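Local coordinates for protein probable tRNA pseudouridine synthase D (Methanosarcina mazei, PDB 1Z2Z) that probably converts uridine 13 of transfer RNAs into pseudouridine, as a member of the TruD family of pseudouridine synthases, at residues Y15-T19 with K155-I160; Q93-I97 with K123-L127; G165-F169 with T424-E428; A198-I202 with H239-M244; S255-R259 with K375-M379. One frame throughout, in Å; residues are numbered along the deposited sequence.

Interaction 1: residues Y15-T19 with K155-I160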
# COMPACT_ATOMS: atom_id res chain seq x y z
N TYR A 15 2.57 -1.59 -17.46
CA TYR A 15 1.22 -1.09 -17.22
C TYR A 15 0.19 -2.00 -17.90
O TYR A 15 0.33 -2.31 -19.09
CB TYR A 15 1.08 0.32 -17.81
CG TYR A 15 2.04 1.35 -17.25
CD1 TYR A 15 1.74 2.05 -16.08
CD2 TYR A 15 3.24 1.66 -17.90
CE1 TYR A 15 2.59 3.04 -15.59
CE2 TYR A 15 4.10 2.65 -17.41
CZ TYR A 15 3.77 3.34 -16.26
OH TYR A 15 4.60 4.31 -15.76
N SER A 16 -0.84 -2.40 -17.17
CA SER A 16 -1.88 -3.26 -17.74
C SER A 16 -2.55 -2.55 -18.92
O SER A 16 -3.13 -3.18 -19.81
CB SER A 16 -2.93 -3.62 -16.68
OG SER A 16 -3.97 -2.67 -16.65
N THR A 17 -2.47 -1.22 -18.93
CA THR A 17 -3.06 -0.43 -20.00
C THR A 17 -1.95 0.05 -20.94
O THR A 17 -0.84 0.35 -20.50
CB THR A 17 -3.77 0.80 -19.43
OG1 THR A 17 -2.81 1.64 -18.78
CG2 THR A 17 -4.84 0.39 -18.42
N ASP A 18 -2.26 0.11 -22.24
CA ASP A 18 -1.27 0.56 -23.23
C ASP A 18 -1.49 2.03 -23.61
O ASP A 18 -0.92 2.51 -24.59
CB ASP A 18 -1.37 -0.30 -24.49
CG ASP A 18 -2.76 -0.27 -25.09
OD1 ASP A 18 -3.44 -1.32 -25.07
OD2 ASP A 18 -3.17 0.81 -25.56
N THR A 19 -2.31 2.73 -22.84
CA THR A 19 -2.58 4.13 -23.09
C THR A 19 -1.37 4.96 -22.73
O THR A 19 -0.47 4.50 -22.01
CB THR A 19 -3.77 4.64 -22.26
OG1 THR A 19 -3.63 4.18 -20.90
CG2 THR A 19 -5.07 4.15 -22.85
N LYS A 155 -10.18 5.89 -23.04
CA LYS A 155 -9.47 4.71 -23.50
C LYS A 155 -8.83 3.99 -22.31
O LYS A 155 -8.98 2.78 -22.16
CB LYS A 155 -8.39 5.10 -24.53
CG LYS A 155 -8.28 4.14 -25.72
CD LYS A 155 -7.01 4.39 -26.54
CE LYS A 155 -6.97 3.55 -27.83
NZ LYS A 155 -7.10 2.08 -27.61
N THR A 156 -8.14 4.75 -21.46
CA THR A 156 -7.49 4.16 -20.29
C THR A 156 -8.53 3.49 -19.41
O THR A 156 -8.27 2.45 -18.80
CB THR A 156 -6.75 5.23 -19.44
OG1 THR A 156 -5.97 6.07 -20.30
CG2 THR A 156 -5.83 4.55 -18.43
N THR A 157 -9.71 4.09 -19.34
CA THR A 157 -10.84 3.59 -18.56
C THR A 157 -11.34 2.28 -19.18
O THR A 157 -11.37 1.24 -18.52
CB THR A 157 -12.02 4.61 -18.56
OG1 THR A 157 -11.58 5.84 -17.98
CG2 THR A 157 -13.20 4.07 -17.77
N ASP A 158 -11.73 2.34 -20.45
CA ASP A 158 -12.23 1.18 -21.18
C ASP A 158 -11.39 -0.07 -20.94
O ASP A 158 -11.92 -1.11 -20.54
CB ASP A 158 -12.26 1.44 -22.69
CG ASP A 158 -12.02 0.17 -23.51
OD1 ASP A 158 -10.85 -0.23 -23.69
OD2 ASP A 158 -13.01 -0.45 -23.97
N GLU A 159 -10.09 0.02 -21.19
CA GLU A 159 -9.24 -1.14 -20.98
C GLU A 159 -9.37 -1.60 -19.55
O GLU A 159 -9.42 -2.80 -19.27
CB GLU A 159 -7.78 -0.82 -21.30
CG GLU A 159 -7.48 -0.89 -22.79
CD GLU A 159 -6.03 -0.57 -23.12
OE1 GLU A 159 -5.13 -1.26 -22.61
OE2 GLU A 159 -5.81 0.37 -23.91
N ILE A 160 -9.45 -0.64 -18.64
CA ILE A 160 -9.57 -0.96 -17.22
C ILE A 160 -10.88 -1.69 -16.94
O ILE A 160 -10.89 -2.78 -16.38
CB ILE A 160 -9.50 0.31 -16.36
CG1 ILE A 160 -8.07 0.84 -16.37
CG2 ILE A 160 -9.93 -0.00 -14.95
CD1 ILE A 160 -7.89 2.10 -15.56
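The irregular loop Tyr15-Thr19, which leads from helix 5-8 toward the first strand of the large mixed sheet, 33-39, is fastened to one side of helix 146-163, beside the last helix 423-430, with 320 Å² buried in all. Glu428 on that last helix accepts a hydrogen bond from Thr17 N, and Lys431 just after it binds the hydroxyls of both Thr17 and Thr19. Going along helix 146-163, Lys155 comes first: its CB lies 3.8 Å from CG2 of Thr19, so the methyl of the threonine packs on the aliphatic start of the lysine. Thr156 follows with the polar part of the join. Thr19 OG1 donates to Thr156 OG1 at 3.1 Å, while Thr156 OG1 is also bonded to Leu152 O of its own helix. One helical turn after Lys155, Glu159 reaches over to the loop and takes a hydrogen bond from the backbone, Asp18 N to Glu159 OE1 at 3.2 Å and 160°. The same carboxylate is crowded by that of Asp18, with Asp18 OD1 only 3.0 Å from Glu159 OE1, so the backbone bond is made despite like charges close together. Ile160 finishes the contact on the apolar side, its CG1 lying 3.9 Å from Thr17 CG2.

Interaction 2: residues Q93-I97 with K123-L127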
# COMPACT_ATOMS: atom_id res chain seq x y z
N GLN A 93 -14.35 11.57 7.67
CA GLN A 93 -14.29 10.22 8.25
C GLN A 93 -15.02 10.17 9.58
O GLN A 93 -15.34 11.20 10.16
CB GLN A 93 -12.85 9.80 8.50
CG GLN A 93 -12.23 10.53 9.67
CD GLN A 93 -10.75 10.28 9.75
OE1 GLN A 93 -9.94 11.22 9.75
NE2 GLN A 93 -10.38 9.02 9.81
N LYS A 94 -15.28 8.96 10.07
CA LYS A 94 -15.96 8.80 11.34
C LYS A 94 -14.93 8.58 12.45
O LYS A 94 -13.92 7.92 12.24
CB LYS A 94 -16.95 7.64 11.25
CG LYS A 94 -17.50 7.17 12.60
CD LYS A 94 -18.56 6.08 12.43
CE LYS A 94 -19.78 6.62 11.71
NZ LYS A 94 -20.91 5.65 11.57
N ILE A 95 -15.16 9.17 13.62
CA ILE A 95 -14.25 9.00 14.74
C ILE A 95 -15.05 8.82 16.01
O ILE A 95 -16.28 8.99 16.03
CB ILE A 95 -13.31 10.22 14.93
CG1 ILE A 95 -14.11 11.47 15.30
CG2 ILE A 95 -12.47 10.44 13.67
CD1 ILE A 95 -13.22 12.60 15.89
N SER A 96 -14.38 8.45 17.09
CA SER A 96 -15.08 8.30 18.35
C SER A 96 -14.32 9.05 19.41
O SER A 96 -13.09 9.14 19.38
CB SER A 96 -15.22 6.82 18.73
OG SER A 96 -13.97 6.30 19.14
N ILE A 97 -15.07 9.60 20.36
CA ILE A 97 -14.50 10.36 21.46
C ILE A 97 -15.11 9.89 22.75
O ILE A 97 -16.34 9.92 22.92
CB ILE A 97 -14.80 11.87 21.31
CG1 ILE A 97 -14.37 12.36 19.91
CG2 ILE A 97 -14.08 12.63 22.40
CD1 ILE A 97 -14.67 13.82 19.66
N LYS A 123 -19.30 1.16 21.99
CA LYS A 123 -18.04 0.74 21.37
C LYS A 123 -17.30 1.87 20.69
O LYS A 123 -17.88 2.71 20.01
CB LYS A 123 -18.30 -0.40 20.37
CG LYS A 123 -19.12 -0.01 19.13
CD LYS A 123 -19.97 -1.18 18.59
CE LYS A 123 -19.15 -2.28 17.91
NZ LYS A 123 -18.54 -1.88 16.60
N SER A 124 -15.99 1.89 20.90
CA SER A 124 -15.13 2.89 20.31
C SER A 124 -14.94 2.51 18.86
O SER A 124 -15.26 1.39 18.46
CB SER A 124 -13.78 2.85 20.97
OG SER A 124 -13.20 1.59 20.72
N VAL A 125 -14.38 3.44 18.09
CA VAL A 125 -14.12 3.24 16.68
C VAL A 125 -12.71 2.69 16.47
O VAL A 125 -11.73 3.42 16.57
CB VAL A 125 -14.32 4.57 15.92
CG1 VAL A 125 -13.93 4.42 14.48
CG2 VAL A 125 -15.78 4.99 16.01
N GLU A 126 -12.60 1.40 16.19
CA GLU A 126 -11.27 0.80 16.02
C GLU A 126 -10.76 0.77 14.57
O GLU A 126 -11.53 0.84 13.62
CB GLU A 126 -11.29 -0.61 16.61
CG GLU A 126 -11.63 -0.69 18.10
CD GLU A 126 -10.57 -0.06 18.98
OE1 GLU A 126 -9.37 -0.35 18.79
OE2 GLU A 126 -10.92 0.71 19.90
N LEU A 127 -9.45 0.69 14.41
CA LEU A 127 -8.88 0.61 13.08
C LEU A 127 -9.58 -0.51 12.35
O LEU A 127 -9.58 -1.65 12.82
CB LEU A 127 -7.41 0.27 13.14
CG LEU A 127 -6.58 1.42 13.66
CD1 LEU A 127 -5.18 0.92 13.84
CD2 LEU A 127 -6.62 2.61 12.69
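Val125 lays its side chain over Lys94-Ser96 of strand 90-98: its CG2 comes to 3.3 Å from Ser96 CB and 3.9 Å from Ile95 C, and its CG1 stands 4.2 Å from Lys94 O. The strand belongs to the large mixed sheet, where it pairs with strands 33-39, 49-57 and 79-81, whereas Lys123-Leu127 is the irregular connection from strand 113-121 to strand 130-142. The strand has neighbours in the sheet, and the loop lies over a face, so the polar link runs through a side chain. Val125 N donates to Ser96 OG at 3.1 Å with a nearly straight angle of 167°, and Ser124 CA comes to 3.8 Å from the same hydroxyl. Within the loop, Ser124 OG donates to Glu126 OE2 at 2.6 Å. Lys94 takes part with its aliphatic base, CG lying 4.4 Å from Val125 CG2, while its NZ leads away to a salt bridge with Glu43. On the adjoining strand 79-81 a second serine, Ser80, hydrogen-bonds Val125 O through its OG. Both backbone polar groups of Val125 are thus met by serine hydroxyls, so that a residue outside the sheet can bury its apolar side chain there without leaving its peptide groups unsatisfied.

Interaction 3: residues G165-F169 with T424-E428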
# COMPACT_ATOMS: atom_id res chain seq x y z
N GLY A 165 -10.23 -4.05 -13.85
CA GLY A 165 -9.77 -3.00 -12.97
C GLY A 165 -8.30 -2.72 -13.21
O GLY A 165 -7.85 -2.71 -14.36
N VAL A 166 -7.55 -2.52 -12.14
CA VAL A 166 -6.12 -2.26 -12.26
C VAL A 166 -5.36 -3.36 -11.52
O VAL A 166 -5.88 -3.96 -10.59
CB VAL A 166 -5.76 -0.83 -11.72
CG1 VAL A 166 -6.74 0.18 -12.31
CG2 VAL A 166 -5.78 -0.77 -10.21
N PRO A 167 -4.12 -3.66 -11.95
CA PRO A 167 -3.35 -4.72 -11.28
C PRO A 167 -3.17 -4.47 -9.81
O PRO A 167 -3.04 -3.33 -9.38
CB PRO A 167 -2.03 -4.74 -12.06
CG PRO A 167 -1.93 -3.36 -12.61
CD PRO A 167 -3.34 -3.06 -13.04
N ASN A 168 -3.15 -5.54 -9.04
CA ASN A 168 -2.98 -5.41 -7.61
C ASN A 168 -1.51 -5.36 -7.20
O ASN A 168 -1.08 -6.11 -6.32
CB ASN A 168 -3.68 -6.56 -6.89
CG ASN A 168 -3.93 -6.24 -5.44
OD1 ASN A 168 -4.78 -5.40 -5.13
ND2 ASN A 168 -3.17 -6.88 -4.53
N PHE A 169 -0.76 -4.48 -7.85
CA PHE A 169 0.68 -4.31 -7.57
C PHE A 169 0.98 -3.80 -6.16
O PHE A 169 0.15 -3.12 -5.55
CB PHE A 169 1.29 -3.33 -8.57
CG PHE A 169 1.56 -3.91 -9.94
CD1 PHE A 169 2.49 -4.92 -10.12
CD2 PHE A 169 0.91 -3.39 -11.07
CE1 PHE A 169 2.78 -5.41 -11.39
CE2 PHE A 169 1.19 -3.88 -12.34
CZ PHE A 169 2.13 -4.89 -12.50
N THR A 424 -2.45 2.97 -6.59
CA THR A 424 -2.58 1.80 -7.43
C THR A 424 -3.52 2.05 -8.61
O THR A 424 -3.41 1.41 -9.65
CB THR A 424 -3.08 0.62 -6.62
OG1 THR A 424 -2.09 0.28 -5.64
CG2 THR A 424 -3.32 -0.57 -7.53
N VAL A 425 -4.43 3.00 -8.45
CA VAL A 425 -5.37 3.30 -9.51
C VAL A 425 -4.80 4.38 -10.39
O VAL A 425 -4.92 4.32 -11.62
CB VAL A 425 -6.71 3.78 -8.93
CG1 VAL A 425 -7.64 4.21 -10.06
CG2 VAL A 425 -7.36 2.68 -8.10
N LEU A 426 -4.17 5.37 -9.76
CA LEU A 426 -3.60 6.51 -10.46
C LEU A 426 -2.47 6.16 -11.41
O LEU A 426 -2.38 6.71 -12.50
CB LEU A 426 -3.10 7.53 -9.44
CG LEU A 426 -4.20 8.23 -8.65
CD1 LEU A 426 -3.56 9.18 -7.66
CD2 LEU A 426 -5.14 8.98 -9.58
N ARG A 427 -1.60 5.25 -11.00
CA ARG A 427 -0.47 4.84 -11.83
C ARG A 427 -0.89 4.46 -13.27
O ARG A 427 -0.22 4.82 -14.23
CB ARG A 427 0.25 3.67 -11.17
CG ARG A 427 1.61 3.36 -11.78
CD ARG A 427 2.26 2.16 -11.09
NE ARG A 427 2.00 0.92 -11.82
CZ ARG A 427 2.75 0.46 -12.81
NH1 ARG A 427 3.82 1.12 -13.22
NH2 ARG A 427 2.41 -0.66 -13.43
N GLU A 428 -2.01 3.75 -13.43
CA GLU A 428 -2.44 3.37 -14.77
C GLU A 428 -2.97 4.57 -15.56
O GLU A 428 -3.05 4.53 -16.79
CB GLU A 428 -3.53 2.27 -14.72
CG GLU A 428 -3.09 0.96 -14.06
CD GLU A 428 -1.92 0.27 -14.76
OE1 GLU A 428 -0.94 -0.08 -14.06
OE2 GLU A 428 -1.98 0.08 -16.01
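Strand 165-167 forms a small two-stranded antiparallel sheet with strand 389-391, joining strands more than 200 residues apart, before and after a largely helical part of the chain, and the C-terminal helix 423-430 packs across it. The axes of strand 165-167 and of segment 424-428 cross almost at right angles (95°), 8.1 Å apart at closest. Val166 is the main point of contact: its CG2 lies 3.3 Å from Thr424 O, 3.6 Å from Thr424 CG2 and 4.3 Å from Val425 CG2, and its CB is 4.0 Å from Glu428 CG, so the side chain sits against one full turn of the helix. Pro167 adds van der Waals contacts: Pro167 O is 3.3 Å from Thr424 CG2, and Pro167 CG is 3.7 Å from Glu428 OE1. An inverse gamma turn centred on Asn168, closed by a weak hydrogen bond from Phe169 N to Pro167 O, turns the chain, and the CA-to-CB bond of Phe169 points toward the helix again. Arg427 NH1 forms a salt bridge with Glu7, and Arg427 NH2 a hydrogen bond to Leu14 O and a salt bridge of 3.5 Å to Glu428 OE1; this NH2 lies obliquely 3.6 Å from Phe169 CE2.

Interaction 4: residues A198-I202 with H239-M244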
# COMPACT_ATOMS: atom_id res chain seq x y z
N ALA A 198 21.40 -6.69 7.40
CA ALA A 198 21.46 -5.83 8.56
C ALA A 198 21.97 -4.45 8.18
O ALA A 198 21.46 -3.44 8.65
CB ALA A 198 22.36 -6.44 9.62
N LEU A 199 22.98 -4.41 7.32
CA LEU A 199 23.54 -3.14 6.88
C LEU A 199 22.57 -2.34 6.02
O LEU A 199 22.51 -1.12 6.13
CB LEU A 199 24.84 -3.38 6.11
CG LEU A 199 26.16 -3.10 6.85
CD1 LEU A 199 26.20 -3.83 8.19
CD2 LEU A 199 27.32 -3.53 5.96
N LEU A 200 21.82 -3.03 5.16
CA LEU A 200 20.86 -2.36 4.30
C LEU A 200 19.80 -1.61 5.09
O LEU A 200 19.18 -0.68 4.59
CB LEU A 200 20.18 -3.38 3.38
CG LEU A 200 20.99 -4.00 2.24
CD1 LEU A 200 20.20 -5.13 1.60
CD2 LEU A 200 21.33 -2.94 1.22
N TYR A 201 19.58 -2.03 6.34
CA TYR A 201 18.57 -1.41 7.20
C TYR A 201 19.22 -0.40 8.14
O TYR A 201 18.71 0.69 8.35
CB TYR A 201 17.84 -2.49 8.02
CG TYR A 201 16.64 -1.98 8.78
CD1 TYR A 201 15.41 -1.79 8.14
CD2 TYR A 201 16.74 -1.62 10.12
CE1 TYR A 201 14.31 -1.27 8.83
CE2 TYR A 201 15.65 -1.09 10.81
CZ TYR A 201 14.44 -0.92 10.16
OH TYR A 201 13.38 -0.36 10.83
N ILE A 202 20.36 -0.78 8.70
CA ILE A 202 21.07 0.10 9.61
C ILE A 202 21.56 1.34 8.86
O ILE A 202 21.33 2.47 9.29
CB ILE A 202 22.27 -0.62 10.23
CG1 ILE A 202 21.76 -1.82 11.05
CG2 ILE A 202 23.08 0.35 11.07
CD1 ILE A 202 22.83 -2.81 11.46
N HIS A 239 14.67 1.87 15.77
CA HIS A 239 15.02 0.54 15.27
C HIS A 239 16.48 0.43 14.82
O HIS A 239 17.16 -0.54 15.14
CB HIS A 239 14.11 0.13 14.11
CG HIS A 239 12.65 0.10 14.46
ND1 HIS A 239 12.18 -0.39 15.66
CD2 HIS A 239 11.55 0.46 13.75
CE1 HIS A 239 10.86 -0.32 15.67
NE2 HIS A 239 10.45 0.19 14.52
N GLU A 240 16.96 1.42 14.08
CA GLU A 240 18.34 1.38 13.62
C GLU A 240 19.29 1.48 14.80
O GLU A 240 20.29 0.78 14.86
CB GLU A 240 18.63 2.53 12.64
CG GLU A 240 18.10 2.31 11.22
CD GLU A 240 16.64 2.70 11.05
OE1 GLU A 240 15.79 2.25 11.84
OE2 GLU A 240 16.35 3.46 10.10
N ARG A 241 18.97 2.37 15.74
CA ARG A 241 19.82 2.54 16.91
C ARG A 241 19.88 1.25 17.74
O ARG A 241 20.96 0.78 18.09
CB ARG A 241 19.31 3.71 17.79
CG ARG A 241 19.54 5.13 17.21
CD ARG A 241 18.95 6.25 18.09
NE ARG A 241 19.42 6.20 19.47
CZ ARG A 241 18.64 6.27 20.55
NH1 ARG A 241 19.17 6.23 21.77
NH2 ARG A 241 17.32 6.38 20.42
N ALA A 242 18.72 0.68 18.02
CA ALA A 242 18.65 -0.54 18.81
C ALA A 242 19.56 -1.62 18.25
O ALA A 242 20.20 -2.37 19.00
CB ALA A 242 17.21 -1.04 18.88
N MSE A 243 19.62 -1.71 16.92
CA MSE A 243 20.43 -2.72 16.25
C MSE A 243 21.93 -2.48 16.32
O MSE A 243 22.72 -3.42 16.41
CB MSE A 243 20.02 -2.83 14.78
CG MSE A 243 18.60 -3.23 14.60
SE MSE A 243 18.17 -3.54 12.77
CE MSE A 243 19.45 -4.94 12.38
N MSE A 244 22.32 -1.22 16.26
CA MSE A 244 23.73 -0.89 16.32
C MSE A 244 24.26 -1.20 17.71
O MSE A 244 25.41 -1.62 17.86
CB MSE A 244 23.94 0.57 15.96
CG MSE A 244 23.42 0.90 14.57
SE MSE A 244 23.82 2.69 13.99
CE MSE A 244 25.40 2.31 12.94
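Ile202, Tyr201 and Met243, the last a selenomethionine, account for most of the 376 Å² buried where helix 194-202 meets helix 238-249. Ile202, on the final turn of its helix, comes close to the other backbone, its CA being 5.0 Å from Glu240 CA. Its two branches diverge: CG2 touches Met244 CG at 3.6 Å, and CG1 lies 4.1 Å from Met243 CE. Tyr201 runs its ring along the other helix. Tyr201 OH reaches 3.4 Å from His239 CB, Tyr201 CE2 lies 3.5 Å from Glu240 OE1, and Tyr201 CD2 is 3.6 Å from Met243 SE. The selenium stands 4.7 Å from the ring centroid and oblique to it, a Met-aromatic contact, and Met243 CE reaches on to Ala198 CB at 4.3 Å. Elsewhere the ring of Tyr201 meets Phe269 edge-to-face. Polar groups find partners outside the pair: Glu240 OE2 forms a salt bridge with Arg217, and the carbonyls Tyr201 O and Ile202 O accept hydrogen bonds from Arg179 and Tyr233 OH. This is an inclined helix-helix packing, the segment axes at 133° and 10.0 Å apart, in the largely helical part of the chain, joined across the segments by apolar side chains.

Interaction 5: residues S255-R259 with K375-M379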
# COMPACT_ATOMS: atom_id res chain seq x y z
N SER A 255 23.33 -11.71 12.62
CA SER A 255 22.26 -12.70 12.65
C SER A 255 21.21 -12.36 13.70
O SER A 255 20.02 -12.34 13.41
CB SER A 255 22.83 -14.11 12.90
OG SER A 255 23.70 -14.16 14.02
N GLY A 256 21.67 -12.07 14.92
CA GLY A 256 20.75 -11.74 16.00
C GLY A 256 20.49 -10.26 16.16
O GLY A 256 19.83 -9.84 17.11
N SER A 257 21.00 -9.46 15.23
CA SER A 257 20.78 -8.02 15.31
C SER A 257 19.31 -7.69 15.05
O SER A 257 18.88 -6.56 15.25
CB SER A 257 21.67 -7.28 14.30
OG SER A 257 21.24 -7.52 12.98
N PHE A 258 18.53 -8.68 14.62
CA PHE A 258 17.11 -8.48 14.34
C PHE A 258 16.23 -8.78 15.53
O PHE A 258 15.05 -8.44 15.54
CB PHE A 258 16.68 -9.38 13.19
CG PHE A 258 17.26 -9.00 11.88
CD1 PHE A 258 16.81 -7.87 11.20
CD2 PHE A 258 18.26 -9.77 11.30
CE1 PHE A 258 17.35 -7.52 9.97
CE2 PHE A 258 18.81 -9.43 10.07
CZ PHE A 258 18.35 -8.30 9.41
N ARG A 259 16.81 -9.42 16.54
CA ARG A 259 16.08 -9.80 17.75
C ARG A 259 15.90 -8.62 18.71
O ARG A 259 15.56 -8.81 19.88
CB ARG A 259 16.81 -10.95 18.46
CG ARG A 259 15.94 -12.19 18.69
CD ARG A 259 16.76 -13.38 19.17
NE ARG A 259 15.97 -14.61 19.28
CZ ARG A 259 15.31 -15.18 18.27
NH1 ARG A 259 15.34 -14.64 17.06
NH2 ARG A 259 14.64 -16.31 18.46
N LYS A 375 18.81 -19.07 10.99
CA LYS A 375 19.14 -18.19 12.11
C LYS A 375 17.86 -17.68 12.79
O LYS A 375 17.77 -17.67 14.01
CB LYS A 375 19.97 -17.01 11.61
CG LYS A 375 21.04 -17.38 10.59
CD LYS A 375 22.16 -18.18 11.22
CE LYS A 375 22.95 -17.32 12.19
NZ LYS A 375 24.14 -18.01 12.74
N PHE A 376 16.90 -17.26 11.97
CA PHE A 376 15.62 -16.75 12.47
C PHE A 376 14.41 -17.46 11.88
O PHE A 376 13.76 -16.94 10.97
CB PHE A 376 15.48 -15.25 12.20
CG PHE A 376 15.99 -14.39 13.30
CD1 PHE A 376 15.21 -13.35 13.80
CD2 PHE A 376 17.24 -14.62 13.85
CE1 PHE A 376 15.68 -12.55 14.84
CE2 PHE A 376 17.73 -13.83 14.89
CZ PHE A 376 16.94 -12.79 15.38
N PRO A 377 14.09 -18.66 12.39
CA PRO A 377 12.95 -19.41 11.88
C PRO A 377 11.65 -18.62 11.98
O PRO A 377 10.86 -18.58 11.03
CB PRO A 377 12.95 -20.66 12.76
CG PRO A 377 13.50 -20.15 14.06
CD PRO A 377 14.65 -19.29 13.60
N GLU A 378 11.43 -17.99 13.13
CA GLU A 378 10.22 -17.20 13.38
C GLU A 378 10.06 -16.19 12.26
O GLU A 378 8.95 -15.75 11.93
CB GLU A 378 10.34 -16.44 14.72
CG GLU A 378 11.19 -17.12 15.80
CD GLU A 378 12.69 -16.94 15.57
OE1 GLU A 378 13.49 -17.49 16.36
OE2 GLU A 378 13.07 -16.25 14.60
N MSE A 379 11.19 -15.83 11.66
CA MSE A 379 11.24 -14.86 10.59
C MSE A 379 10.96 -15.50 9.23
O MSE A 379 10.83 -14.80 8.23
CB MSE A 379 12.62 -14.21 10.58
CG MSE A 379 12.76 -13.05 9.62
SE MSE A 379 14.58 -12.45 9.63
CE MSE A 379 14.48 -11.19 11.11
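Arg259 carries the polar part of this loop-to-loop contact. Its NH2 donates to Glu378 OE1 at 2.7 Å and 174°, a salt bridge, while Arg259 NH1 lies over one face of the Phe376 ring, 3.0 Å from Phe376 CZ. The guanidinium carbon CZ of Arg259 stands 4.4 Å from the centroid of the Phe376 ring and 22° off its normal, a cation-pi interaction. The other oxygen of the glutamate, OE2, has a weak hydrogen bond with Tyr266, and Glu378 O accepts from Arg267. On the other loop, Arg259 N donates a hydrogen bond to Gly256 O at 3.1 Å, and Ser257 OG is hydrogen-bonded to Tyr254 O. Beside the Phe376 ring the contact is apolar: Phe258 CB touches Phe376 CE1 at 3.7 Å and Met379 CE at 3.5 Å, and the selenium of Met379 makes a Met-aromatic contact with the Phe258 ring, 5.1 Å from its centroid. One guanidinium thus serves a carboxylate and an aromatic face at once, and the ion pair covers a buried cluster of Phe376, Phe258 and the selenomethionine Met379.

How the interactions relate
From the N terminus, interaction 1 closes the first long loop, tying the segment after helix 5-8 to helix 146-163. Interaction 2 is nested inside it, where a loop is fastened onto a strand of the large mixed sheet; nearest atoms of the two are about 26 Å apart. Interaction 3 opens next, on the strand after helix 146-163, and closes near the C terminus; interactions 4 and 5 lie in series inside its loop, in the largely helical part, and no two loops cross. Interactions 1 and 3 touch, Glu428 OE2 accepting from Thr17 N at 3.2 Å. Interactions 4 and 5 also touch, Met243 CE lying 3.2 Å from Ser257 OG, across the chain's centre from interaction 1.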